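Putative transcriptional regulator MarR (Geobacillus stearothermophilus, PDB 2RDP) probably binds DNA as a MarR-family winged-helix transcriptional regulator, working as a dimer. Local coordinates at residues Y38-P42 against P43-A47; E107-I110 against E111-E115; R21-A24 against A25-Q29. All coordinates share one frame; numbering follows the deposited sequence. Where two conformers were deposited one is given.

Interaction 1. Residues Y38-P42 against P43-A47; sequences YPITP and PQFVA. With NA (sodium ion), chain B.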
loop_
_atom_site.group_PDB
_atom_site.type_symbol
_atom_site.label_atom_id
_atom_site.label_comp_id
_atom_site.label_asym_id
_atom_site.label_seq_id
_atom_site.Cartn_x
_atom_site.Cartn_y
_atom_site.Cartn_z
ATOM N N TYR A 38 9.622 -7.740 -14.698
ATOM C CA TYR A 38 8.658 -8.792 -14.996
ATOM C C TYR A 38 7.603 -8.308 -15.950
ATOM O O TYR A 38 7.209 -7.140 -15.882
ATOM C CB TYR A 38 8.032 -9.335 -13.701
ATOM C CG TYR A 38 9.105 -9.955 -12.840
ATOM C CD1 TYR A 38 9.593 -11.241 -13.105
ATOM C CD2 TYR A 38 9.697 -9.220 -11.817
ATOM C CE1 TYR A 38 10.624 -11.777 -12.347
ATOM C CE2 TYR A 38 10.716 -9.748 -11.055
ATOM C CZ TYR A 38 11.172 -11.017 -11.313
ATOM O OH TYR A 38 12.177 -11.495 -10.525
ATOM N N PRO A 39 7.124 -9.204 -16.843
ATOM C CA PRO A 39 6.154 -8.751 -17.837
ATOM C C PRO A 39 4.711 -8.623 -17.321
ATOM O O PRO A 39 3.788 -8.707 -18.110
ATOM C CB PRO A 39 6.281 -9.811 -18.958
ATOM C CG PRO A 39 6.668 -11.059 -18.229
ATOM C CD PRO A 39 7.457 -10.640 -17.009
ATOM N N ILE A 40 4.509 -8.403 -16.027
ATOM C CA ILE A 40 3.163 -8.130 -15.509
ATOM C C ILE A 40 3.098 -6.749 -14.880
ATOM O O ILE A 40 4.145 -6.127 -14.613
ATOM C CB ILE A 40 2.713 -9.186 -14.486
ATOM C CG1 ILE A 40 3.711 -9.270 -13.320
ATOM C CG2 ILE A 40 2.520 -10.551 -15.196
ATOM C CD1 ILE A 40 3.258 -10.121 -12.172
ATOM N N THR A 41 1.884 -6.264 -14.672
ATOM C CA THR A 41 1.667 -4.974 -14.050
ATOM C C THR A 41 1.277 -5.196 -12.581
ATOM O O THR A 41 1.001 -6.339 -12.180
ATOM C CB THR A 41 0.591 -4.148 -14.818
ATOM O OG1 THR A 41 -0.705 -4.729 -14.631
ATOM C CG2 THR A 41 0.917 -4.124 -16.298
ATOM N N PRO A 42 1.259 -4.119 -11.756
ATOM C CA PRO A 42 0.842 -4.297 -10.362
ATOM C C PRO A 42 -0.530 -4.951 -10.114
ATOM O O PRO A 42 -0.612 -5.809 -9.241
ATOM C CB PRO A 42 0.891 -2.879 -9.791
ATOM C CG PRO A 42 1.840 -2.187 -10.628
ATOM C CD PRO A 42 1.676 -2.732 -12.016
ATOM N N PRO A 43 -1.602 -4.546 -10.840
ATOM C CA PRO A 43 -2.885 -5.256 -10.590
ATOM C C PRO A 43 -2.900 -6.724 -11.091
ATOM O O PRO A 43 -3.650 -7.553 -10.532
ATOM C CB PRO A 43 -3.924 -4.408 -11.322
ATOM C CG PRO A 43 -3.214 -3.193 -11.782
ATOM C CD PRO A 43 -1.756 -3.492 -11.855
ATOM N N GLN A 44 -2.075 -7.049 -12.094
ATOM C CA GLN A 44 -1.908 -8.425 -12.503
ATOM C C GLN A 44 -1.167 -9.224 -11.421
ATOM O O GLN A 44 -1.580 -10.337 -11.083
ATOM C CB GLN A 44 -1.225 -8.535 -13.867
ATOM C CG GLN A 44 -2.050 -7.948 -15.000
ATOM C CD GLN A 44 -1.241 -7.805 -16.302
ATOM O OE1 GLN A 44 -0.028 -7.959 -16.319
ATOM N NE2 GLN A 44 -1.929 -7.515 -17.391
ATOM N N PHE A 45 -0.102 -8.653 -10.848
ATOM C CA PHE A 45 0.487 -9.232 -9.635
ATOM C C PHE A 45 -0.580 -9.575 -8.560
ATOM O O PHE A 45 -0.692 -10.736 -8.138
ATOM C CB PHE A 45 1.635 -8.372 -9.073
ATOM C CG PHE A 45 2.154 -8.876 -7.760
ATOM C CD1 PHE A 45 3.020 -9.960 -7.708
ATOM C CD2 PHE A 45 1.719 -8.305 -6.566
ATOM C CE1 PHE A 45 3.462 -10.468 -6.491
ATOM C CE2 PHE A 45 2.183 -8.795 -5.323
ATOM C CZ PHE A 45 3.069 -9.885 -5.311
ATOM N N VAL A 46 -1.389 -8.595 -8.158
ATOM C CA VAL A 46 -2.423 -8.838 -7.143
ATOM C C VAL A 46 -3.375 -9.974 -7.556
ATOM O O VAL A 46 -3.647 -10.888 -6.766
ATOM C CB VAL A 46 -3.206 -7.550 -6.823
ATOM C CG1 VAL A 46 -4.330 -7.812 -5.836
ATOM C CG2 VAL A 46 -2.245 -6.452 -6.261
ATOM N N ALA A 47 -3.878 -9.911 -8.801
ATOM C CA ALA A 47 -4.792 -10.911 -9.316
ATOM C C ALA A 47 -4.170 -12.313 -9.253
ATOM O O ALA A 47 -4.791 -13.248 -8.723
ATOM C CB ALA A 47 -5.221 -10.558 -10.744
HETATM NA NA NA B . 6.397 -4.785 -15.298
#
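Thr41 O receives the backbone N-H of Phe45 at 2.9 Å, in a nearly straight bond with an N-H...O angle of 174°. This bond begins helix 42-54, with Thr41 at the N-cap. This helix belongs to the winged-helix domain of the MarR family. The side chain of Gln44, three residues on, folds back to the cap, as in one half of a capping box. Its OE1 accepts the N-H of Thr41 at 3.0 Å, with the donor 46° out of the amide plane. CG lies anti to the carbonyl carbon (chi1 -65°) and the chain runs extended, which carries the amide back past Thr41. The same OE1 lies 3.3 Å from Ile40 CA. With an alanine at Gln44, the Thr41 N-H would probably lose its acceptor and the turn into the helix would be held less firmly. Leu76 and Met80 of helix 70-82 cover the Gln44 side chain. Pro42 and Pro43 take the first two helix positions, where the lack of a backbone N-H costs no helical bond. The loop before the cap also binds sodium, through Tyr38 O at 2.6 Å and Ile40 O at 2.7 Å. Leu35 O, at the end of helix 10-35, is a third ligand. On the apolar side, Ile40 CD1 rests 3.9 Å from Phe45 CB, near the edge of the ring.

Interaction 2. Residues E107-I110 against E111-E115; sequences ERII and EEVIE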
loop_
_atom_site.group_PDB
_atom_site.type_symbol
_atom_site.label_atom_id
_atom_site.label_comp_id
_atom_site.label_asym_id
_atom_site.label_seq_id
_atom_site.Cartn_x
_atom_site.Cartn_y
_atom_site.Cartn_z
ATOM N N GLU A 107 1.878 -18.615 -13.003
ATOM C CA GLU A 107 2.426 -19.102 -11.723
ATOM C C GLU A 107 3.939 -18.958 -11.631
ATOM O O GLU A 107 4.453 -18.549 -10.609
ATOM C CB GLU A 107 2.060 -20.568 -11.478
ATOM C CG GLU A 107 2.187 -20.956 -10.022
ATOM C CD GLU A 107 2.217 -22.446 -9.813
ATOM O OE1 GLU A 107 2.376 -23.159 -10.822
ATOM O OE2 GLU A 107 2.113 -22.904 -8.639
ATOM N N ARG A 108 4.632 -19.287 -12.711
ATOM C CA ARG A 108 6.081 -19.198 -12.757
ATOM C C ARG A 108 6.526 -17.774 -12.423
ATOM O O ARG A 108 7.360 -17.588 -11.541
ATOM C CB ARG A 108 6.603 -19.653 -14.131
ATOM C CG ARG A 108 7.565 -20.811 -14.069
ATOM C CD ARG A 108 8.410 -20.860 -15.318
ATOM N NE ARG A 108 8.112 -22.018 -16.160
ATOM C CZ ARG A 108 8.848 -23.133 -16.178
ATOM N NH1 ARG A 108 9.919 -23.248 -15.391
ATOM N NH2 ARG A 108 8.517 -24.140 -16.978
ATOM N N ILE A 109 5.935 -16.784 -13.100
ATOM C CA ILE A 109 6.224 -15.359 -12.871
ATOM C C ILE A 109 5.961 -14.874 -11.432
ATOM O O ILE A 109 6.828 -14.244 -10.823
ATOM C CB ILE A 109 5.433 -14.460 -13.869
ATOM C CG1 ILE A 109 6.012 -14.573 -15.270
ATOM C CG2 ILE A 109 5.478 -12.987 -13.463
ATOM C CD1 ILE A 109 5.087 -14.046 -16.306
ATOM N N ILE A 110 4.781 -15.143 -10.886
ATOM C CA ILE A 110 4.495 -14.667 -9.554
ATOM C C ILE A 110 5.269 -15.290 -8.445
ATOM O O ILE A 110 5.558 -14.626 -7.477
ATOM C CB ILE A 110 3.047 -14.757 -9.137
ATOM C CG1 ILE A 110 2.498 -16.154 -9.359
ATOM C CG2 ILE A 110 2.283 -13.621 -9.748
ATOM C CD1 ILE A 110 1.284 -16.371 -8.611
ATOM N N GLU A 111 5.564 -16.569 -8.563
ATOM C CA GLU A 111 6.467 -17.229 -7.640
ATOM C C GLU A 111 7.845 -16.573 -7.638
ATOM O O GLU A 111 8.518 -16.504 -6.606
ATOM C CB GLU A 111 6.614 -18.690 -8.042
ATOM C CG GLU A 111 5.334 -19.489 -7.831
ATOM C CD GLU A 111 5.578 -20.998 -7.794
ATOM O OE1 GLU A 111 6.285 -21.566 -8.693
ATOM O OE2 GLU A 111 5.038 -21.601 -6.830
ATOM N N GLU A 112 8.259 -16.119 -8.813
ATOM C CA GLU A 112 9.511 -15.436 -8.962
ATOM C C GLU A 112 9.463 -14.036 -8.364
ATOM O O GLU A 112 10.422 -13.601 -7.746
ATOM C CB GLU A 112 9.847 -15.373 -10.437
ATOM C CG GLU A 112 11.274 -15.026 -10.711
ATOM C CD GLU A 112 11.683 -15.282 -12.139
ATOM O OE1 GLU A 112 10.845 -15.740 -12.977
ATOM O OE2 GLU A 112 12.877 -15.010 -12.410
ATOM N N VAL A 113 8.345 -13.329 -8.531
ATOM C CA VAL A 113 8.214 -11.982 -7.961
ATOM C C VAL A 113 8.185 -12.069 -6.431
ATOM O O VAL A 113 8.864 -11.327 -5.749
ATOM C CB VAL A 113 6.968 -11.217 -8.503
ATOM C CG1 VAL A 113 6.734 -9.903 -7.726
ATOM C CG2 VAL A 113 7.091 -10.963 -9.994
ATOM N N ILE A 114 7.414 -13.003 -5.904
ATOM C CA ILE A 114 7.343 -13.220 -4.471
ATOM C C ILE A 114 8.691 -13.583 -3.831
ATOM O O ILE A 114 9.021 -13.093 -2.761
ATOM C CB ILE A 114 6.234 -14.227 -4.109
ATOM C CG1 ILE A 114 4.872 -13.507 -4.180
ATOM C CG2 ILE A 114 6.481 -14.806 -2.707
ATOM C CD1 ILE A 114 3.693 -14.454 -4.151
ATOM N N GLU A 115 9.476 -14.394 -4.514
ATOM C CA GLU A 115 10.802 -14.787 -4.033
ATOM C C GLU A 115 11.762 -13.580 -3.972
ATOM O O GLU A 115 12.528 -13.416 -3.022
ATOM C CB GLU A 115 11.349 -15.887 -4.913
ATOM C CG GLU A 115 12.806 -16.223 -4.635
ATOM C CD GLU A 115 13.199 -17.571 -5.239
ATOM O OE1 GLU A 115 12.403 -18.116 -6.067
ATOM O OE2 GLU A 115 14.291 -18.092 -4.880
#
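Ile109 and Val113 meet one helical turn apart, but slackly: Ile109 CG2 and Val113 CG2 are 4.3 Å apart. The tight part is the buried face beside them. There Ile110 packs against Leu48 and Leu52 of helix 42-54 and Leu102 of strand 98-102, and Val113 against Phe45. Ile110 CG1 sits between the backbone N and the carbonyl carbon (chi1 52°), close to the N of Glu111. Regular i to i+4 bonds hold the backbone. Val113 N gives to Ile109 O and Ile114 N to Ile110 O, both at 2.9 Å. The segment lies on helix 104-124, which follows the two-stranded wing of the winged-helix domain. Ile114 also packs on Arg21 of the second subunit.

The acidic side is looser. Glu107 and Glu111 lie one turn apart with extended chains that pass at a slant. Their carboxylates stack, planes 28° apart, with OE2 to OE2 at 3.7 Å. Two like charges this close would probably raise the proton affinity of one of them. Glu111 CG is nearer the backbone, 3.1 Å from Glu107 O. In the conformer given, Arg108 points away from residues 111-115 and pairs with Glu104 in a salt bridge.

Interaction 3. Residues R21-A24 against A25-Q29; sequences RYIA and ANLKQ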
loop_
_atom_site.group_PDB
_atom_site.type_symbol
_atom_site.label_atom_id
_atom_site.label_comp_id
_atom_site.label_asym_id
_atom_site.label_seq_id
_atom_site.Cartn_x
_atom_site.Cartn_y
_atom_site.Cartn_z
ATOM N N ARG A 21 1.412 4.343 7.300
ATOM C CA ARG A 21 1.297 5.013 6.025
ATOM C C ARG A 21 2.636 5.139 5.252
ATOM O O ARG A 21 2.696 4.889 4.046
ATOM C CB ARG A 21 0.646 6.386 6.244
ATOM C CG ARG A 21 0.165 7.031 4.973
ATOM C CD ARG A 21 -0.931 8.123 5.167
ATOM N NE ARG A 21 -0.769 8.869 6.403
ATOM C CZ ARG A 21 0.026 9.918 6.567
ATOM N NH1 ARG A 21 0.105 10.513 7.740
ATOM N NH2 ARG A 21 0.748 10.370 5.569
ATOM N N TYR A 22 3.693 5.549 5.935
ATOM C CA TYR A 22 5.003 5.672 5.288
ATOM C C TYR A 22 5.666 4.301 5.051
ATOM O O TYR A 22 6.468 4.167 4.139
ATOM C CB TYR A 22 5.929 6.576 6.110
ATOM C CG TYR A 22 5.739 8.070 5.894
ATOM C CD1 TYR A 22 4.505 8.689 6.112
ATOM C CD2 TYR A 22 6.826 8.871 5.515
ATOM C CE1 TYR A 22 4.349 10.061 5.924
ATOM C CE2 TYR A 22 6.690 10.236 5.323
ATOM C CZ TYR A 22 5.449 10.835 5.527
ATOM O OH TYR A 22 5.327 12.210 5.336
ATOM N N ILE A 23 5.345 3.307 5.881
ATOM C CA ILE A 23 5.777 1.933 5.645
ATOM C C ILE A 23 5.096 1.367 4.403
ATOM O O ILE A 23 5.755 0.854 3.531
ATOM C CB ILE A 23 5.604 1.010 6.888
ATOM C CG1 ILE A 23 6.718 1.293 7.902
ATOM C CG2 ILE A 23 5.669 -0.461 6.488
ATOM C CD1 ILE A 23 6.343 0.893 9.356
ATOM N N ALA A 24 3.783 1.528 4.305
ATOM C CA ALA A 24 3.025 1.075 3.131
ATOM C C ALA A 24 3.442 1.810 1.836
ATOM O O ALA A 24 3.459 1.214 0.772
ATOM C CB ALA A 24 1.529 1.263 3.383
ATOM N N ALA A 25 3.762 3.091 1.929
ATOM C CA ALA A 25 4.222 3.821 0.773
ATOM C C ALA A 25 5.598 3.308 0.286
ATOM O O ALA A 25 5.863 3.273 -0.904
ATOM C CB ALA A 25 4.253 5.357 1.041
ATOM N N ASN A 26 6.465 2.934 1.209
ATOM C CA ASN A 26 7.781 2.463 0.864
ATOM C C ASN A 26 7.686 1.031 0.273
ATOM O O ASN A 26 8.312 0.730 -0.717
ATOM C CB ASN A 26 8.714 2.582 2.078
ATOM C CG ASN A 26 10.108 2.001 1.816
ATOM O OD1 ASN A 26 10.313 0.777 1.772
ATOM N ND2 ASN A 26 11.095 2.885 1.681
ATOM N N LEU A 27 6.862 0.186 0.858
ATOM C CA LEU A 27 6.608 -1.173 0.380
ATOM C C LEU A 27 6.011 -1.193 -1.005
ATOM O O LEU A 27 6.277 -2.098 -1.781
ATOM C CB LEU A 27 5.592 -1.814 1.297
ATOM C CG LEU A 27 5.622 -3.220 1.851
ATOM C CD1 LEU A 27 7.054 -3.714 2.215
ATOM C CD2 LEU A 27 4.686 -3.244 3.103
ATOM N N LYS A 28 5.160 -0.216 -1.291
ATOM C CA LYS A 28 4.485 -0.114 -2.589
ATOM C C LYS A 28 5.540 0.157 -3.662
ATOM O O LYS A 28 5.546 -0.501 -4.705
ATOM C CB LYS A 28 3.380 0.978 -2.581
ATOM C CG LYS A 28 2.879 1.345 -3.936
ATOM C CD LYS A 28 1.829 2.434 -3.891
ATOM C CE LYS A 28 1.651 3.019 -5.261
ATOM N NZ LYS A 28 0.560 4.032 -5.263
ATOM N N GLN A 29 6.424 1.119 -3.387
ATOM C CA GLN A 29 7.486 1.447 -4.303
ATOM C C GLN A 29 8.515 0.307 -4.486
ATOM O O GLN A 29 8.912 0.045 -5.612
ATOM C CB GLN A 29 8.182 2.762 -3.883
ATOM C CG GLN A 29 9.288 3.225 -4.832
ATOM C CD GLN A 29 8.833 3.405 -6.286
ATOM O OE1 GLN A 29 7.627 3.428 -6.598
ATOM N NE2 GLN A 29 9.803 3.579 -7.184
#
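Leu27 CB lies against the carbonyl oxygen of Ile23, one helical turn back, 3.5 Å from Ile23 O. Further out the two side chains barely meet, since Ile23 CG2 and Leu27 CD2 are 4.5 Å apart. The segment is a regular stretch of helix 10-35. Ile23 O takes two donors. Leu27 N binds it at 3.0 Å, nearly in line with the C=O bond. Asn26 N adds a weak bond at 3.2 Å, while its main bond goes to Tyr22 O. Ala25 N to Arg21 O and Lys28 N to Ala24 O continue the ladder, each at 3.0 Å. The CB of Ala25 lies 3.4 Å from Arg21 O, so even this small methyl touches the turn before it. CG of Asn26 is anti to the backbone N (chi1 176°), and this carries its amide away from residues 21-24. There OD1 accepts from Arg30, and ND2 reaches Met147 O of the second subunit. Ile23 and Leu27 pack on His144 and Met147 of that subunit, and Arg21 forms salt bridges with Glu17 and with Glu53 of the second subunit. Such use of the N-terminal helix for dimerisation is a feature of MarR proteins. The chemistry implies a division of labour: backbone bonds hold the turns together, polar ends are shared between the same helix and the second subunit, and Ile23 and Leu27 give that subunit an apolar surface.

Overall arrangement
Interactions 1 and 2 touch, with centres about 10 Å apart. Val113 joins them: its CG1 is 3.5 Å from Phe45 CE1, and its CG2 is 3.6 Å from Tyr38 CD2. Ile40 CD1 on Ile109 CG2, 3.8 Å apart, adds a further apolar contact. The sodium ion is bound in the loop of interaction 1, and the Val113 side chain is about 8 Å from it. Interaction 3 stands apart within the chain. Its centre is about 18 Å from that of interaction 1 and about 21 Å from that of interaction 2. In the dimer, Arg21 of the second subunit, from that chain's copy of interaction 3, packs on Phe45 of interaction 1 and Ile114 of interaction 2.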